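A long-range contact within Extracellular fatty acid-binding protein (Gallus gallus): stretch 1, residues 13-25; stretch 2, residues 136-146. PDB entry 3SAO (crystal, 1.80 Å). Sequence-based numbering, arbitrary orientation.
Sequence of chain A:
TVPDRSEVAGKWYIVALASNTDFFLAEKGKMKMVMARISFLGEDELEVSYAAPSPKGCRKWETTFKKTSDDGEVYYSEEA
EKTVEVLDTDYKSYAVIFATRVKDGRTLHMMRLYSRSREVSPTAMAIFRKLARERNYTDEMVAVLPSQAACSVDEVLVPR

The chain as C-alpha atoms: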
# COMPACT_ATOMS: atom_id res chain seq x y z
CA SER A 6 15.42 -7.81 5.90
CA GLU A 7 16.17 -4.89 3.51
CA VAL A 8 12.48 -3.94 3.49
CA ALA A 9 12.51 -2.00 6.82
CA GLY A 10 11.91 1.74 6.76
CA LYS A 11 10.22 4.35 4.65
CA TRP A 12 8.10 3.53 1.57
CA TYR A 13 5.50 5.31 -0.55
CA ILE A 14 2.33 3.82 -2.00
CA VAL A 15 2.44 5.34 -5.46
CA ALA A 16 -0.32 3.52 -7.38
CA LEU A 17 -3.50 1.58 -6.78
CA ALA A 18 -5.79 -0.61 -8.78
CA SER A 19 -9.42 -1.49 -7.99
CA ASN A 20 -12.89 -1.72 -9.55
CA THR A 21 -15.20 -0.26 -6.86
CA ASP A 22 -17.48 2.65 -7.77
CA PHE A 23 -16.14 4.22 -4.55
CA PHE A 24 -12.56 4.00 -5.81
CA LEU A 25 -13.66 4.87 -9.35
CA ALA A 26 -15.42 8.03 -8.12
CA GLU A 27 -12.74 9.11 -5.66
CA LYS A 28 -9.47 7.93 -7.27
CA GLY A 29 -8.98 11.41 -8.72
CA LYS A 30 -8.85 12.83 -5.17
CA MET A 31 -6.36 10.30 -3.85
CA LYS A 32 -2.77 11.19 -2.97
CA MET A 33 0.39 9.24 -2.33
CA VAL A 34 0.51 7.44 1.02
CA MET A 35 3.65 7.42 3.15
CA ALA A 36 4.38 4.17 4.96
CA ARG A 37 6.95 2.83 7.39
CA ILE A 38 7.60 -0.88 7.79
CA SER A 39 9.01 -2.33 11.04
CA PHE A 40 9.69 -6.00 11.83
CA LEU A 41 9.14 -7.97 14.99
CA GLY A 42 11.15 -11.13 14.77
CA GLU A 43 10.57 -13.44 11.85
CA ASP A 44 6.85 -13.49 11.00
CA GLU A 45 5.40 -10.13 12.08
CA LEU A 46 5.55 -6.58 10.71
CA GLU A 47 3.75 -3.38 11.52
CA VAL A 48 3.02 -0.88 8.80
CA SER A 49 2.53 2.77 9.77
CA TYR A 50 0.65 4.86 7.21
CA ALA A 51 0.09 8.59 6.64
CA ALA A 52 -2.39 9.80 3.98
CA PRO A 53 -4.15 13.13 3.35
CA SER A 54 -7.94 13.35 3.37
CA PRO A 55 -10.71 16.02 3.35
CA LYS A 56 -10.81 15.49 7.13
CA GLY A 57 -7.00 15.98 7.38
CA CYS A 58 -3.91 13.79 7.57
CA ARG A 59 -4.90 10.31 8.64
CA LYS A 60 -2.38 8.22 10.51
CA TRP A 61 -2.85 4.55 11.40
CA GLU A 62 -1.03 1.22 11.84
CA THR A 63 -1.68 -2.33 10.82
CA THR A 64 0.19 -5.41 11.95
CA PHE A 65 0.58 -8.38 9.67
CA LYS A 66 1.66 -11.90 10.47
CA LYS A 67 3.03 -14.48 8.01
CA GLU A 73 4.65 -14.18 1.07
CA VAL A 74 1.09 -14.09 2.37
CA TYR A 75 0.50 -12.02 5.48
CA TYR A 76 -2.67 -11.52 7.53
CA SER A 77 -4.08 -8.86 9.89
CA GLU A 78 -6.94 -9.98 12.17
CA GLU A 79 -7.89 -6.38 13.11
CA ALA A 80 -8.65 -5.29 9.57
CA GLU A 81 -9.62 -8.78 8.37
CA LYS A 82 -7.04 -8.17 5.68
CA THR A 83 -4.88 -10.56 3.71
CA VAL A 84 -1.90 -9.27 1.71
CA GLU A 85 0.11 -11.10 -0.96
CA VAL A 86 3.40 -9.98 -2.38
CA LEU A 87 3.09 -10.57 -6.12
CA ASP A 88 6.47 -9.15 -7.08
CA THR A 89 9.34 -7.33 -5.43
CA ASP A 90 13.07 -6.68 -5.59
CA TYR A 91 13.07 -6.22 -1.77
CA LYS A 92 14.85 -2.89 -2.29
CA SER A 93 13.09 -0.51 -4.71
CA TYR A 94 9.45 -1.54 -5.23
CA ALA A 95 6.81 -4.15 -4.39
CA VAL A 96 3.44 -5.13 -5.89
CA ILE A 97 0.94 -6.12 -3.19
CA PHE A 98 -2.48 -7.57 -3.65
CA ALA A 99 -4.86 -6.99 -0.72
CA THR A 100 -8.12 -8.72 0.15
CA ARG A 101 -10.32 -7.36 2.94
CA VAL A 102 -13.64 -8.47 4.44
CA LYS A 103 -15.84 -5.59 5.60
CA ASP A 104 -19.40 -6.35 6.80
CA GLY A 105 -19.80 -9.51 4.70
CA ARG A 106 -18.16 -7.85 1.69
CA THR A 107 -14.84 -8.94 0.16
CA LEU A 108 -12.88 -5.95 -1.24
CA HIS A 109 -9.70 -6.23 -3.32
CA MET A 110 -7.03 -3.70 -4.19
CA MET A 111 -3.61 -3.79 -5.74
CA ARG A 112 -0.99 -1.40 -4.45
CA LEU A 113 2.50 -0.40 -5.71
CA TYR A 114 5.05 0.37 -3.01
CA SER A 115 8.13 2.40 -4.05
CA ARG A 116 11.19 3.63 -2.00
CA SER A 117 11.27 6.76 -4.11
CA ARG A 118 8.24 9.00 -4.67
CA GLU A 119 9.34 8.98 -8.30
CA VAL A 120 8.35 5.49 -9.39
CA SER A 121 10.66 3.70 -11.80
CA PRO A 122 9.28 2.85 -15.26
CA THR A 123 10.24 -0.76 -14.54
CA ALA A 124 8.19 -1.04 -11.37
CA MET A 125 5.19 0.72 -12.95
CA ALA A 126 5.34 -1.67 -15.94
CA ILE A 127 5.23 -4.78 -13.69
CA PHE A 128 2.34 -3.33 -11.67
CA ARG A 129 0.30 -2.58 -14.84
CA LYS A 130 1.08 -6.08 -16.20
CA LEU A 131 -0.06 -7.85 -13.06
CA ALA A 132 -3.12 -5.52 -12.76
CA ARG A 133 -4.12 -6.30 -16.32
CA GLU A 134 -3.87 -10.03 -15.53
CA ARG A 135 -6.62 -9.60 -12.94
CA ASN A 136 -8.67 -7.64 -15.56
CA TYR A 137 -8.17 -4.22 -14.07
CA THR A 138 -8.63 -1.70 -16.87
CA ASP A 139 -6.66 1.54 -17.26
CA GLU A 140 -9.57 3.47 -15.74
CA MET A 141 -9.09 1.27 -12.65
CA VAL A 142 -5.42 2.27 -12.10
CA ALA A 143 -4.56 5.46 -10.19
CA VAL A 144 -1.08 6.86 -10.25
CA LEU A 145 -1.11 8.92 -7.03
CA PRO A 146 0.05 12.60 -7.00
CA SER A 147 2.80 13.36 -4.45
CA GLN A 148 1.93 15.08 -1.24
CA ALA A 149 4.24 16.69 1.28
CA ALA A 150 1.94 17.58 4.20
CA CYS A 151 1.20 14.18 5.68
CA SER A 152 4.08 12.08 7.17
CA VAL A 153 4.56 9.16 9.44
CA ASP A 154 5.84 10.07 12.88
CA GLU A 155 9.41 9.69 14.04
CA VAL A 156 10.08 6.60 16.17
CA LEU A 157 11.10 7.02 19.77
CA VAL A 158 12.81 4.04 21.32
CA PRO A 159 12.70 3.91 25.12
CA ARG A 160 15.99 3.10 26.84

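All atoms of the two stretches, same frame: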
# COMPACT_ATOMS: atom_id res chain seq x y z
N TYR A 13 6.66 4.60 -0.07
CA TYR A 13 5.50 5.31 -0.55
C TYR A 13 4.61 4.35 -1.32
O TYR A 13 5.11 3.47 -1.98
CB TYR A 13 5.92 6.40 -1.52
CG TYR A 13 6.85 7.44 -0.95
CD1 TYR A 13 8.23 7.29 -1.05
CD2 TYR A 13 6.34 8.57 -0.34
CE1 TYR A 13 9.09 8.27 -0.54
CE2 TYR A 13 7.18 9.54 0.17
CZ TYR A 13 8.55 9.41 0.05
OH TYR A 13 9.39 10.41 0.53
N ILE A 14 3.30 4.49 -1.17
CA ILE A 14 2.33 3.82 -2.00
C ILE A 14 1.99 4.78 -3.14
O ILE A 14 1.44 5.86 -2.91
CB ILE A 14 1.13 3.44 -1.20
CG1 ILE A 14 1.55 2.59 0.01
CG2 ILE A 14 0.09 2.71 -2.10
CD1 ILE A 14 0.46 2.27 1.00
N VAL A 15 2.37 4.39 -4.35
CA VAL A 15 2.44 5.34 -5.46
C VAL A 15 1.43 5.01 -6.55
O VAL A 15 1.18 5.82 -7.44
CB VAL A 15 3.88 5.44 -6.06
CG1 VAL A 15 4.87 5.80 -4.98
CG2 VAL A 15 4.28 4.12 -6.79
N ALA A 16 0.78 3.85 -6.46
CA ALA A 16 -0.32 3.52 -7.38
C ALA A 16 -1.19 2.45 -6.77
O ALA A 16 -0.77 1.72 -5.90
CB ALA A 16 0.22 3.05 -8.73
N LEU A 17 -2.41 2.41 -7.25
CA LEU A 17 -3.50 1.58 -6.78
C LEU A 17 -4.26 1.07 -7.96
O LEU A 17 -4.33 1.72 -9.01
CB LEU A 17 -4.48 2.41 -5.94
CG LEU A 17 -3.89 3.18 -4.75
CD1 LEU A 17 -5.02 4.05 -4.14
CD2 LEU A 17 -3.29 2.24 -3.74
N ALA A 18 -4.87 -0.09 -7.79
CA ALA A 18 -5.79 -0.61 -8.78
C ALA A 18 -6.98 -1.26 -8.09
O ALA A 18 -6.81 -2.09 -7.19
CB ALA A 18 -5.09 -1.59 -9.73
N SER A 19 -8.19 -0.92 -8.55
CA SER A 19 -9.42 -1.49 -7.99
C SER A 19 -10.60 -1.19 -8.90
O SER A 19 -10.51 -0.30 -9.74
CB SER A 19 -9.70 -0.89 -6.60
OG SER A 19 -11.05 -1.06 -6.17
N ASN A 20 -11.71 -1.89 -8.70
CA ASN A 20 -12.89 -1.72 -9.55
C ASN A 20 -14.17 -1.28 -8.80
O ASN A 20 -15.26 -1.36 -9.34
CB ASN A 20 -13.17 -3.00 -10.37
CG ASN A 20 -13.54 -4.20 -9.50
OD1 ASN A 20 -13.40 -4.20 -8.28
ND2 ASN A 20 -14.04 -5.25 -10.16
N THR A 21 -14.03 -0.77 -7.58
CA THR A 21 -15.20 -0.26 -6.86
C THR A 21 -15.66 1.07 -7.47
O THR A 21 -14.84 1.83 -8.00
CB THR A 21 -14.95 -0.09 -5.35
OG1 THR A 21 -14.15 1.07 -5.12
CG2 THR A 21 -14.27 -1.33 -4.76
N ASP A 22 -16.96 1.33 -7.43
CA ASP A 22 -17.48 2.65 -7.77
C ASP A 22 -16.87 3.69 -6.82
O ASP A 22 -16.59 4.82 -7.22
CB ASP A 22 -19.00 2.70 -7.69
N PHE A 23 -16.66 3.30 -5.57
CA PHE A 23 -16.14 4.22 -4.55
C PHE A 23 -14.74 4.67 -4.92
O PHE A 23 -14.43 5.87 -4.86
CB PHE A 23 -16.13 3.56 -3.17
N PHE A 24 -13.90 3.71 -5.30
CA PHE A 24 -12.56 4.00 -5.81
C PHE A 24 -12.64 4.75 -7.14
O PHE A 24 -11.96 5.76 -7.34
CB PHE A 24 -11.79 2.69 -6.01
CG PHE A 24 -10.43 2.86 -6.62
CD1 PHE A 24 -10.23 2.64 -7.98
CD2 PHE A 24 -9.35 3.22 -5.85
CE1 PHE A 24 -8.96 2.77 -8.54
CE2 PHE A 24 -8.09 3.32 -6.38
CZ PHE A 24 -7.88 3.11 -7.73
N LEU A 25 -13.50 4.26 -8.03
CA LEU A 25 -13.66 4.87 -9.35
C LEU A 25 -14.06 6.34 -9.26
O LEU A 25 -13.65 7.15 -10.10
CB LEU A 25 -14.72 4.11 -10.17
N ASN A 136 -7.68 -8.44 -14.81
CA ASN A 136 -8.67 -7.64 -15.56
C ASN A 136 -9.03 -6.31 -14.92
O ASN A 136 -10.17 -5.85 -15.02
CB ASN A 136 -9.95 -8.46 -15.83
CG ASN A 136 -9.70 -9.65 -16.73
OD1 ASN A 136 -8.91 -9.58 -17.66
ND2 ASN A 136 -10.36 -10.77 -16.45
N TYR A 137 -8.07 -5.66 -14.28
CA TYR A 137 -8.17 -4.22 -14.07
C TYR A 137 -7.95 -3.51 -15.42
O TYR A 137 -7.05 -3.87 -16.18
CB TYR A 137 -7.22 -3.72 -12.98
CG TYR A 137 -7.57 -4.29 -11.63
CD1 TYR A 137 -8.85 -4.12 -11.10
CD2 TYR A 137 -6.64 -4.98 -10.88
CE1 TYR A 137 -9.20 -4.72 -9.88
CE2 TYR A 137 -6.97 -5.54 -9.66
CZ TYR A 137 -8.23 -5.42 -9.16
OH TYR A 137 -8.51 -5.98 -7.94
N THR A 138 -8.83 -2.57 -15.73
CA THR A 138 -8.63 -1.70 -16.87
C THR A 138 -7.76 -0.50 -16.48
O THR A 138 -7.40 -0.33 -15.32
CB THR A 138 -9.97 -1.17 -17.40
OG1 THR A 138 -10.56 -0.32 -16.41
CG2 THR A 138 -10.91 -2.30 -17.70
N ASP A 139 -7.44 0.32 -17.48
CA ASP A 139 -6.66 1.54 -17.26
C ASP A 139 -7.43 2.56 -16.43
O ASP A 139 -6.83 3.30 -15.67
CB ASP A 139 -6.26 2.15 -18.59
CG ASP A 139 -5.79 1.11 -19.57
OD1 ASP A 139 -4.70 0.56 -19.35
OD2 ASP A 139 -6.58 0.79 -20.49
N GLU A 140 -8.76 2.56 -16.54
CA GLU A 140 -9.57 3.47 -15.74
C GLU A 140 -9.54 3.04 -14.28
O GLU A 140 -9.83 3.85 -13.40
CB GLU A 140 -11.01 3.52 -16.26
N MET A 141 -9.13 1.80 -14.02
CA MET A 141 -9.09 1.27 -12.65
C MET A 141 -7.71 1.41 -11.95
O MET A 141 -7.52 0.93 -10.83
CB MET A 141 -9.50 -0.19 -12.66
CG MET A 141 -10.93 -0.40 -13.12
SD MET A 141 -11.15 -2.12 -13.53
CE MET A 141 -12.75 -2.10 -14.38
N VAL A 142 -6.76 2.00 -12.65
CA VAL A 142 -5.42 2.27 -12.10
C VAL A 142 -5.26 3.76 -11.84
O VAL A 142 -5.52 4.58 -12.72
CB VAL A 142 -4.35 1.80 -13.08
CG1 VAL A 142 -2.94 2.18 -12.63
CG2 VAL A 142 -4.50 0.30 -13.35
N ALA A 143 -4.85 4.09 -10.62
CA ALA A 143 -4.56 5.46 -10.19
C ALA A 143 -3.08 5.56 -9.92
O ALA A 143 -2.54 4.80 -9.15
CB ALA A 143 -5.33 5.80 -8.93
N VAL A 144 -2.43 6.50 -10.59
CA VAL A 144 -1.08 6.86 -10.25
C VAL A 144 -1.24 8.08 -9.33
O VAL A 144 -1.84 9.06 -9.72
CB VAL A 144 -0.27 7.19 -11.48
CG1 VAL A 144 1.13 7.69 -11.09
CG2 VAL A 144 -0.21 5.98 -12.44
N LEU A 145 -0.80 7.96 -8.07
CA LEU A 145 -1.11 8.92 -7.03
C LEU A 145 -0.18 10.15 -7.06
O LEU A 145 1.01 9.97 -6.95
CB LEU A 145 -1.00 8.25 -5.66
CG LEU A 145 -1.96 7.07 -5.44
CD1 LEU A 145 -1.79 6.39 -4.09
CD2 LEU A 145 -3.39 7.60 -5.65
N PRO A 146 -0.74 11.38 -7.12
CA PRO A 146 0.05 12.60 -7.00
C PRO A 146 0.78 12.66 -5.65
O PRO A 146 0.27 12.13 -4.64
CB PRO A 146 -1.01 13.72 -7.18
CG PRO A 146 -2.17 13.05 -7.91
CD PRO A 146 -2.17 11.67 -7.34
O HOH W 1 2.88 8.09 -8.10

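Two segments far apart in sequence often meet as neighbouring β-strands, and the contact in extracellular fatty acid-binding protein illustrates how backbone pairing sets the stage for side-chain fit. The strand containing residues 13-18 runs antiparallel to the short strand 142-144, their directions 167° apart. Leu-17 and Ala-143 form the hydrogen-bonded pair: Ala-143 N donates to Leu-17 O at 2.9 Å, and Leu-17 N donates to Ala-143 O at 3.1 Å. The ladder extends both ways, through Leu-145 N to Val-15 O (3.0 Å) and Ser-19 N to Met-141 O (3.0 Å). Between these rungs the chains draw closer, with CA atoms of Ala-16 and Val-144 4.5 Å apart and those of Ala-18 and Val-142 4.4 Å apart. A water donates to both Val-15 O and Leu-145 O, 2.9 Å from each, bridging the ladder's end.

Side chains alternate between the two faces of the sheet. On the face of Leu-17 and Ala-143, large groups gather around a small one. Leu-145 reaches toward stretch 1, its CD1 lying 3.9 Å from Leu-17 CG and 3.5 Å from Ile-14 O. The Ala-143 methyl leaves room for an aromatic ring, and Phe-24 CZ approaches Ala-143 CB to 3.9 Å. That ring comes from the start of a helix whose first turn is capped by Thr-21, where Phe-24 N donates to Thr-21 OG1 at 2.7 Å.

On the face of Ala-18 and Val-142, the small residue belongs to stretch 1. Ala-18 CB meets Val-142 CG2 at 4.1 Å and Tyr-137 CD2 at 3.9 Å, while Ala-18 O and Ser-19 N lie over one face of the tyrosine ring. Beyond the ladder, Met-141 SD packs 3.9 Å from Asn-20 CB. Short residues thus provide the hollows, and bulky neighbours fill them.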